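Local coordinates for putative p22 protein (Leishmania major, PDB 1YQF), which is of unknown function but belongs to the MAM33 family of mitochondrial proteins and resembles human p32 in sequence, at the interface of chains A and B. Residues are numbered along the deposited sequence; one frame, centred on the assembly and turned at random. Chains: chain A/B, hypothetical protein Lmaj011689.

The interface of chains A and B. Residues chain A 27, 194, 198; chain B 106, 122, 154, 158, 162.
A:Trp194 and A:Met198, four residues apart and both with helical backbone angles on helix 173-202, reach into chain B against the extended backbone of B:Ile122 on strand 117-125, while A:Leu27 on helix 23-39 meets helix 156-168 of the partner. This is a mainly apolar patch between two copies of a MAM33-family, p32-like protein; human p32 forms a ring-shaped trimer, and the three copies of the deposited assembly suggest the same here. The indole of A:Trp194 presents its pyrrole N-H to the main chain of B:Ile122: NE1 donates to the carbonyl O at 3.1 Å. The bond is noticeably bent, 140° at the hydrogen, and the donor stands above the carbonyl plane, while the oxygen itself is tilted from the indole plane. It gives the N-H a polar partner and should help fix the rotation of the ring. Farther round, CZ2 at the benzo edge abuts the CG2 methyl of B:Ile122 at 3.6 Å, the methyl somewhat to one side of the ring plane and the two side chains crossing at about a right angle. CH2 meets CD2 of B:Leu154, which comes from the opposite direction, at 3.8 Å. One turn on, the chain of A:Met198 runs extended through its first two torsions and then bends at the sulfur (chi3 -88°), swinging the CE methyl towards chain B. This methyl lies on the B:Ile122 CG2 side of the indole plane, just outside the benzo rim; B:Leu154 CD2 and the B:Ile122 O lie on the other. CE is 3.8 Å from B:Ile122 CG2 and equally far from B:Val162 CG2, bridging strand and helix of the partner. B:Met106 on strand 105-112, likewise bent at its thioether, approaches methyl to methyl, its CE 4.0 Å from A:Met198 CE and roughly at right angles to the B:Val162 contact. A:Leu27 touches through one branch: CD1 packs tightly on B:Val162 CG2 at 3.5 Å, the same methyl that meets A:Met198, and meets CD1 of B:Leu158 at 3.7 Å, crossing both side chains at a slant.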
loop_
_atom_site.group_PDB
_atom_site.type_symbol
_atom_site.label_atom_id
_atom_site.label_comp_id
_atom_site.label_asym_id
_atom_site.label_seq_id
_atom_site.Cartn_x
_atom_site.Cartn_y
_atom_site.Cartn_z
ATOM N N LEU A 27 5.531 -12.841 -32.628
ATOM C CA LEU A 27 4.841 -12.882 -31.343
ATOM C C LEU A 27 3.502 -13.590 -31.530
ATOM O O LEU A 27 3.130 -14.430 -30.720
ATOM C CB LEU A 27 4.632 -11.471 -30.773
ATOM C CG LEU A 27 3.925 -11.388 -29.407
ATOM C CD1 LEU A 27 4.730 -12.074 -28.314
ATOM C CD2 LEU A 27 3.648 -9.942 -29.017
ATOM N N TRP A 194 -5.264 -14.654 -21.292
ATOM C CA TRP A 194 -4.149 -13.727 -21.455
ATOM C C TRP A 194 -3.395 -13.994 -22.763
ATOM O O TRP A 194 -2.984 -13.061 -23.448
ATOM C CB TRP A 194 -3.223 -13.861 -20.241
ATOM C CG TRP A 194 -2.047 -12.941 -20.181
ATOM C CD1 TRP A 194 -2.004 -11.703 -19.606
ATOM C CD2 TRP A 194 -0.720 -13.208 -20.652
ATOM N NE1 TRP A 194 -0.739 -11.173 -19.712
ATOM C CE2 TRP A 194 0.069 -12.077 -20.352
ATOM C CE3 TRP A 194 -0.117 -14.285 -21.313
ATOM C CZ2 TRP A 194 1.421 -11.995 -20.684
ATOM C CZ3 TRP A 194 1.231 -14.202 -21.641
ATOM C CH2 TRP A 194 1.982 -13.063 -21.329
ATOM N N MET A 198 -3.127 -11.330 -25.891
ATOM C CA MET A 198 -1.840 -10.878 -26.401
ATOM C C MET A 198 -1.721 -11.219 -27.881
ATOM O O MET A 198 -1.115 -10.473 -28.649
ATOM C CB MET A 198 -0.684 -11.520 -25.639
ATOM C CG MET A 198 0.672 -11.105 -26.182
ATOM S SD MET A 198 2.020 -11.798 -25.271
ATOM C CE MET A 198 2.221 -10.559 -24.007
ATOM N N MET B 106 -1.895 -2.772 -23.490
ATOM C CA MET B 106 -0.954 -3.638 -22.793
ATOM C C MET B 106 -0.180 -2.786 -21.800
ATOM O O MET B 106 0.159 -1.649 -22.097
ATOM C CB MET B 106 0.017 -4.272 -23.786
ATOM C CG MET B 106 1.001 -5.245 -23.153
ATOM S SD MET B 106 2.342 -5.699 -24.258
ATOM C CE MET B 106 1.518 -6.850 -25.330
ATOM N N ILE B 122 3.379 -8.316 -17.231
ATOM C CA ILE B 122 2.608 -7.962 -18.422
ATOM C C ILE B 122 1.137 -8.237 -18.164
ATOM O O ILE B 122 0.773 -9.350 -17.771
ATOM C CB ILE B 122 3.060 -8.773 -19.646
ATOM C CG1 ILE B 122 4.519 -8.484 -19.978
ATOM C CG2 ILE B 122 2.181 -8.454 -20.863
ATOM C CD1 ILE B 122 5.057 -9.351 -21.077
ATOM N N LEU B 154 7.362 -18.011 -17.952
ATOM C CA LEU B 154 6.924 -18.043 -19.350
ATOM C C LEU B 154 7.898 -18.794 -20.266
ATOM O O LEU B 154 9.112 -18.774 -20.059
ATOM C CB LEU B 154 6.711 -16.616 -19.883
ATOM C CG LEU B 154 5.279 -16.073 -19.959
ATOM C CD1 LEU B 154 4.446 -16.417 -18.732
ATOM C CD2 LEU B 154 5.315 -14.563 -20.164
ATOM N N LEU B 158 8.453 -17.303 -26.296
ATOM C CA LEU B 158 7.458 -16.237 -26.190
ATOM C C LEU B 158 8.035 -15.013 -25.487
ATOM O O LEU B 158 7.711 -13.885 -25.848
ATOM C CB LEU B 158 6.212 -16.725 -25.440
ATOM C CG LEU B 158 5.097 -15.699 -25.181
ATOM C CD1 LEU B 158 4.461 -15.231 -26.480
ATOM C CD2 LEU B 158 4.041 -16.279 -24.255
ATOM N N VAL B 162 8.319 -11.117 -27.007
ATOM C CA VAL B 162 7.742 -9.942 -26.353
ATOM C C VAL B 162 8.794 -8.851 -26.177
ATOM O O VAL B 162 8.494 -7.671 -26.339
ATOM C CB VAL B 162 7.122 -10.281 -24.984
ATOM C CG1 VAL B 162 6.836 -9.012 -24.186
ATOM C CG2 VAL B 162 5.840 -11.069 -25.166
#